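The same site in two structures of avidin-related protein 4/5 from Gallus gallus, which binds biotin with high affinity as an avidin relative, in a tetramer of beta barrels: PDB 1Y55 (chain A, 1.00 Å), residues L14-T19 and G31-A36, and PDB 2OF9 (chain B, 1.35 Å), residues L14-T19 and G31-A36. Both blocks share one frame: the second was fitted to the first on N, CA, C and O of the twelve residues, RMSD 0.09 Å. Numbering follows each deposited sequence.

Structure 1 (1Y55); sequences LGSIMT and GTYLTA. It carries 1 engineered substitution outside these segments. With BTN (biotin), chain C.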
loop_
_atom_site.group_PDB
_atom_site.type_symbol
_atom_site.label_atom_id
_atom_site.label_comp_id
_atom_site.label_asym_id
_atom_site.label_seq_id
_atom_site.Cartn_x
_atom_site.Cartn_y
_atom_site.Cartn_z
ATOM N N LEU A 14 1.263 -17.506 -5.985
ATOM C CA LEU A 14 0.990 -18.246 -4.760
ATOM C C LEU A 14 0.269 -19.558 -5.032
ATOM O O LEU A 14 0.042 -20.325 -4.101
ATOM C CB LEU A 14 0.150 -17.398 -3.794
ATOM C CG LEU A 14 0.733 -16.055 -3.385
ATOM C CD1 LEU A 14 -0.245 -15.269 -2.515
ATOM C CD2 LEU A 14 2.060 -16.216 -2.692
ATOM N N GLY A 15 -0.116 -19.806 -6.280
ATOM C CA GLY A 15 -0.856 -20.993 -6.656
ATOM C C GLY A 15 -2.368 -20.820 -6.667
ATOM O O GLY A 15 -3.086 -21.765 -6.963
ATOM N N SER A 16 -2.883 -19.636 -6.325
ATOM C CA SER A 16 -4.318 -19.404 -6.377
ATOM C C SER A 16 -4.818 -19.474 -7.804
ATOM O O SER A 16 -4.069 -19.200 -8.735
ATOM C CB SER A 16 -4.635 -18.042 -5.790
ATOM O OG SER A 16 -4.193 -17.975 -4.454
ATOM N N ILE A 17 -6.091 -19.814 -7.962
ATOM C CA ILE A 17 -6.733 -19.909 -9.270
ATOM C C ILE A 17 -7.925 -18.979 -9.311
ATOM O O ILE A 17 -8.696 -18.925 -8.372
ATOM C CB ILE A 17 -7.207 -21.340 -9.571
ATOM C CG1 ILE A 17 -6.030 -22.294 -9.550
ATOM C CG2 ILE A 17 -7.958 -21.401 -10.901
ATOM C CD1 ILE A 17 -6.449 -23.733 -9.701
ATOM N N MET A 18 -8.105 -18.249 -10.407
ATOM C CA MET A 18 -9.367 -17.558 -10.591
ATOM C C MET A 18 -9.885 -17.819 -11.987
ATOM O O MET A 18 -9.139 -18.032 -12.940
ATOM C CB MET A 18 -9.296 -16.084 -10.299
ATOM C CG MET A 18 -8.407 -15.372 -11.193
ATOM S SD MET A 18 -8.552 -13.512 -10.888
ATOM C CE MET A 18 -7.488 -12.961 -12.173
ATOM N N THR A 19 -11.202 -17.779 -12.084
ATOM C CA THR A 19 -11.919 -18.016 -13.311
ATOM C C THR A 19 -12.828 -16.829 -13.543
ATOM O O THR A 19 -13.660 -16.507 -12.711
ATOM C CB THR A 19 -12.748 -19.284 -13.198
ATOM O OG1 THR A 19 -11.903 -20.376 -12.796
ATOM C CG2 THR A 19 -13.317 -19.679 -14.563
ATOM N N GLY A 31 -16.754 -13.730 -11.643
ATOM C CA GLY A 31 -15.945 -14.913 -11.645
ATOM C C GLY A 31 -15.861 -15.523 -10.268
ATOM O O GLY A 31 -16.606 -15.183 -9.352
ATOM N N THR A 32 -14.927 -16.450 -10.137
ATOM C CA THR A 32 -14.650 -17.109 -8.864
ATOM C C THR A 32 -13.151 -17.113 -8.606
ATOM O O THR A 32 -12.337 -17.029 -9.525
ATOM C CB THR A 32 -15.179 -18.540 -8.826
ATOM O OG1 THR A 32 -14.492 -19.306 -9.825
ATOM C CG2 THR A 32 -16.674 -18.616 -9.125
ATOM N N TYR A 33 -12.818 -17.219 -7.329
ATOM C CA TYR A 33 -11.444 -17.151 -6.869
ATOM C C TYR A 33 -11.242 -18.259 -5.841
ATOM O O TYR A 33 -11.982 -18.312 -4.858
ATOM C CB TYR A 33 -11.162 -15.778 -6.243
ATOM C CG TYR A 33 -9.703 -15.398 -6.194
ATOM C CD1 TYR A 33 -8.840 -15.946 -5.250
ATOM C CD2 TYR A 33 -9.177 -14.480 -7.090
ATOM C CE1 TYR A 33 -7.492 -15.589 -5.206
ATOM C CE2 TYR A 33 -7.843 -14.122 -7.048
ATOM C CZ TYR A 33 -7.002 -14.680 -6.114
ATOM O OH TYR A 33 -5.682 -14.297 -6.127
ATOM N N LEU A 34 -10.252 -19.121 -6.075
ATOM C CA LEU A 34 -9.868 -20.172 -5.134
ATOM C C LEU A 34 -8.466 -19.819 -4.632
ATOM O O LEU A 34 -7.471 -20.008 -5.332
ATOM C CB LEU A 34 -9.896 -21.553 -5.791
ATOM C CG LEU A 34 -9.662 -22.709 -4.831
ATOM C CD1 LEU A 34 -10.721 -22.775 -3.747
ATOM C CD2 LEU A 34 -9.608 -24.018 -5.595
ATOM N N THR A 35 -8.404 -19.225 -3.448
ATOM C CA THR A 35 -7.119 -18.852 -2.895
ATOM C C THR A 35 -6.360 -20.075 -2.397
ATOM O O THR A 35 -6.947 -20.989 -1.819
ATOM C CB THR A 35 -7.248 -17.796 -1.796
ATOM O OG1 THR A 35 -5.921 -17.444 -1.362
ATOM C CG2 THR A 35 -8.068 -18.269 -0.586
ATOM N N ALA A 36 -5.045 -20.085 -2.626
ATOM C CA ALA A 36 -4.201 -21.152 -2.109
ATOM C C ALA A 36 -3.890 -20.970 -0.626
ATOM O O ALA A 36 -3.531 -21.944 0.050
ATOM C CB ALA A 36 -2.908 -21.217 -2.891
HETATM C C11 BTN C . -8.902 -14.709 4.295
HETATM O O11 BTN C . -7.634 -15.060 4.665
HETATM O O12 BTN C . -9.834 -14.522 5.174
HETATM C C10 BTN C . -9.268 -14.533 2.888
HETATM C C9 BTN C . -8.258 -15.045 1.890
HETATM C C8 BTN C . -7.206 -13.996 1.540
HETATM C C7 BTN C . -6.206 -14.535 0.511
HETATM C C2 BTN C . -5.227 -13.451 -0.019
HETATM S S1 BTN C . -5.953 -12.229 -1.074
HETATM C C6 BTN C . -4.296 -11.618 -1.433
HETATM C C5 BTN C . -3.435 -12.866 -1.615
HETATM N N1 BTN C . -3.462 -13.388 -2.969
HETATM C C3 BTN C . -4.017 -14.588 -3.000
HETATM O O3 BTN C . -4.171 -15.285 -4.113
HETATM N N2 BTN C . -4.386 -14.995 -1.802
HETATM C C4 BTN C . -4.026 -14.018 -0.786
HETATM O O HOH W 1 -11.757 -20.257 -10.031
#

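Structure 2 (2OF9); sequences LGSIMT and GTYLTA. It carries 2 engineered substitutions outside these segments.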
loop_
_atom_site.group_PDB
_atom_site.type_symbol
_atom_site.label_atom_id
_atom_site.label_comp_id
_atom_site.label_asym_id
_atom_site.label_seq_id
_atom_site.Cartn_x
_atom_site.Cartn_y
_atom_site.Cartn_z
ATOM N N LEU B 14 1.304 -17.505 -5.952
ATOM C CA LEU B 14 1.046 -18.229 -4.705
ATOM C C LEU B 14 0.303 -19.545 -4.956
ATOM O O LEU B 14 0.074 -20.303 -4.012
ATOM C CB LEU B 14 0.237 -17.386 -3.735
ATOM C CG LEU B 14 0.918 -16.069 -3.329
ATOM C CD1 LEU B 14 0.011 -15.310 -2.365
ATOM C CD2 LEU B 14 2.303 -16.289 -2.712
ATOM N N GLY B 15 -0.085 -19.808 -6.200
ATOM C CA GLY B 15 -0.810 -21.018 -6.562
ATOM C C GLY B 15 -2.317 -20.880 -6.634
ATOM O O GLY B 15 -3.006 -21.833 -6.972
ATOM N N SER B 16 -2.847 -19.699 -6.353
ATOM C CA SER B 16 -4.282 -19.479 -6.397
ATOM C C SER B 16 -4.758 -19.504 -7.825
ATOM O O SER B 16 -4.003 -19.234 -8.740
ATOM C CB SER B 16 -4.618 -18.131 -5.791
ATOM O OG SER B 16 -4.103 -18.061 -4.486
ATOM N N ILE B 17 -6.037 -19.832 -8.014
ATOM C CA ILE B 17 -6.645 -19.895 -9.338
ATOM C C ILE B 17 -7.908 -19.057 -9.358
ATOM O O ILE B 17 -8.676 -19.089 -8.406
ATOM C CB ILE B 17 -6.998 -21.368 -9.707
ATOM C CG1 ILE B 17 -5.738 -22.236 -9.697
ATOM C CG2 ILE B 17 -7.719 -21.427 -11.085
ATOM C CD1 ILE B 17 -5.958 -23.722 -9.990
ATOM N N MET B 18 -8.132 -18.315 -10.438
ATOM C CA MET B 18 -9.404 -17.617 -10.604
ATOM C C MET B 18 -9.934 -17.813 -12.003
ATOM O O MET B 18 -9.185 -18.002 -12.956
ATOM C CB MET B 18 -9.295 -16.148 -10.256
ATOM C CG MET B 18 -8.452 -15.355 -11.159
ATOM S SD MET B 18 -8.500 -13.567 -10.769
ATOM C CE MET B 18 -7.472 -12.951 -12.072
ATOM N N THR B 19 -11.251 -17.742 -12.106
ATOM C CA THR B 19 -11.963 -17.943 -13.355
ATOM C C THR B 19 -12.843 -16.723 -13.539
ATOM O O THR B 19 -13.686 -16.438 -12.693
ATOM C CB THR B 19 -12.835 -19.193 -13.269
ATOM O OG1 THR B 19 -12.008 -20.331 -12.988
ATOM C CG2 THR B 19 -13.494 -19.503 -14.625
ATOM N N GLY B 31 -16.777 -13.652 -11.557
ATOM C CA GLY B 31 -16.037 -14.890 -11.599
ATOM C C GLY B 31 -15.892 -15.495 -10.231
ATOM O O GLY B 31 -16.601 -15.148 -9.307
ATOM N N THR B 32 -14.978 -16.455 -10.127
ATOM C CA THR B 32 -14.676 -17.089 -8.859
ATOM C C THR B 32 -13.170 -17.136 -8.626
ATOM O O THR B 32 -12.378 -17.086 -9.551
ATOM C CB THR B 32 -15.219 -18.518 -8.793
ATOM O OG1 THR B 32 -14.634 -19.280 -9.849
ATOM C CG2 THR B 32 -16.734 -18.556 -9.036
ATOM N N TYR B 33 -12.824 -17.217 -7.358
ATOM C CA TYR B 33 -11.447 -17.157 -6.895
ATOM C C TYR B 33 -11.261 -18.251 -5.868
ATOM O O TYR B 33 -11.971 -18.290 -4.881
ATOM C CB TYR B 33 -11.157 -15.783 -6.262
ATOM C CG TYR B 33 -9.702 -15.459 -6.122
ATOM C CD1 TYR B 33 -8.942 -16.027 -5.118
ATOM C CD2 TYR B 33 -9.085 -14.563 -6.974
ATOM C CE1 TYR B 33 -7.613 -15.755 -4.987
ATOM C CE2 TYR B 33 -7.752 -14.266 -6.837
ATOM C CZ TYR B 33 -7.017 -14.853 -5.844
ATOM O OH TYR B 33 -5.666 -14.571 -5.697
ATOM N N LEU B 34 -10.278 -19.117 -6.098
ATOM C CA LEU B 34 -9.900 -20.168 -5.171
ATOM C C LEU B 34 -8.498 -19.826 -4.676
ATOM O O LEU B 34 -7.504 -19.982 -5.395
ATOM C CB LEU B 34 -9.923 -21.531 -5.877
ATOM C CG LEU B 34 -9.690 -22.703 -4.932
ATOM C CD1 LEU B 34 -10.743 -22.750 -3.850
ATOM C CD2 LEU B 34 -9.687 -24.033 -5.694
ATOM N N THR B 35 -8.433 -19.300 -3.469
ATOM C CA THR B 35 -7.162 -18.907 -2.909
ATOM C C THR B 35 -6.396 -20.112 -2.394
ATOM O O THR B 35 -6.977 -21.031 -1.817
ATOM C CB THR B 35 -7.341 -17.830 -1.844
ATOM O OG1 THR B 35 -6.040 -17.373 -1.464
ATOM C CG2 THR B 35 -8.035 -18.329 -0.588
ATOM N N ALA B 36 -5.078 -20.093 -2.619
ATOM C CA ALA B 36 -4.186 -21.121 -2.087
ATOM C C ALA B 36 -3.861 -20.812 -0.638
ATOM O O ALA B 36 -3.438 -21.716 0.092
ATOM C CB ALA B 36 -2.912 -21.187 -2.889
HETATM O O HOH W 2 -4.581 -15.662 -3.428
HETATM O O HOH W 3 -11.916 -20.337 -10.142
#

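Structure 1 (1Y55)
Ile-17 pairs with Leu-34 and Thr-19 with Thr-32 through backbone hydrogen bonds, joining strands 17-20 and 28-34 as an antiparallel hairpin of the eight-stranded avidin barrel. Met-18 and Tyr-33 face the barrel interior between these pairs. CB of Met-18 lies 3.6 Å from CD2 of Tyr-33, and its sulfur makes an oblique Met-aromatic contact with the ring. On the other face, water 1 links OG1 of Thr-19 and OG1 of Thr-32; Thr-19 OG1 is also hydrogen-bonded to Lys-9 NZ. Past the strand ends, Ser-16 OG accepts a hydrogen bond from Ala-36 N at 2.9 Å. The same OG and Tyr-33 OH both donate to biotin O3, each at 2.7 Å. Thr-35 OG1, anti to the backbone N (chi1 -177°), is thereby turned to biotin and accepts the N-H of N2 at 2.9 Å; it is also hydrogen-bonded to Val-37 O. Asn-12, Asp-39, Ser-71 and Asn-116 also hydrogen-bond biotin.

Structure 2 (2OF9)
Backbone hydrogen bonds pair Ile-17 with Leu-34 and Thr-19 with Thr-32, so the two strands run antiparallel. Between these pairs, Met-18 and Tyr-33 share the inner face. CB of Met-18 is 3.7 Å from CD2 of Tyr-33, and the Met-18 sulfur makes an oblique Met-aromatic contact with the ring. On the other face, water 3 bridges OG1 of Thr-19 and OG1 of Thr-32; Thr-19 OG1 is also hydrogen-bonded to Lys-9 NZ. Past the strand ends, Ser-16 OG accepts a hydrogen bond from Ala-36 N at 2.9 Å. Water 2 takes three partners in the pocket. It is hydrogen-bonded to Ser-16 OG and to Tyr-33 OH, each at 2.7 Å. Thr-35 OG1, anti to the backbone N (chi1 -173°), is thereby turned to water 2, which donates to it at 3.0 Å; it is also hydrogen-bonded to Val-37 O.

Structure 1 against structure 2
The backbones coincide within the error, and Leu-14(A), Ser-16(A), Met-18(A), Thr-19(A), Thr-32(A), Tyr-33(A), Leu-34(A) and Thr-35(A) keep their places in structure 2. The strand hydrogen bonds and the bond from Ala-36(A) N to Ser-16(A) OG recur, and waters 1 and 3 stand at the same place. The change is in the bound group. Biotin, in structure 1 alone, touches Leu-14(A), Ser-16(A), Tyr-33(A) and Thr-35(A). Structure 2 has formic acid in this region, so its pocket is not empty. Water 2 stands where biotin has O3. Ser-16(B) OG and Tyr-33(B) OH are hydrogen-bonded to this water; the same hydroxyls in structure 1 donate to O3. The side chains around the oxygen keep their places within the error, consistent with an oxygen site already arranged without biotin. Thr-35(A) OG1 accepts a hydrogen bond from biotin N2; in structure 2 the water at the O3 place donates to Thr-35(B) OG1.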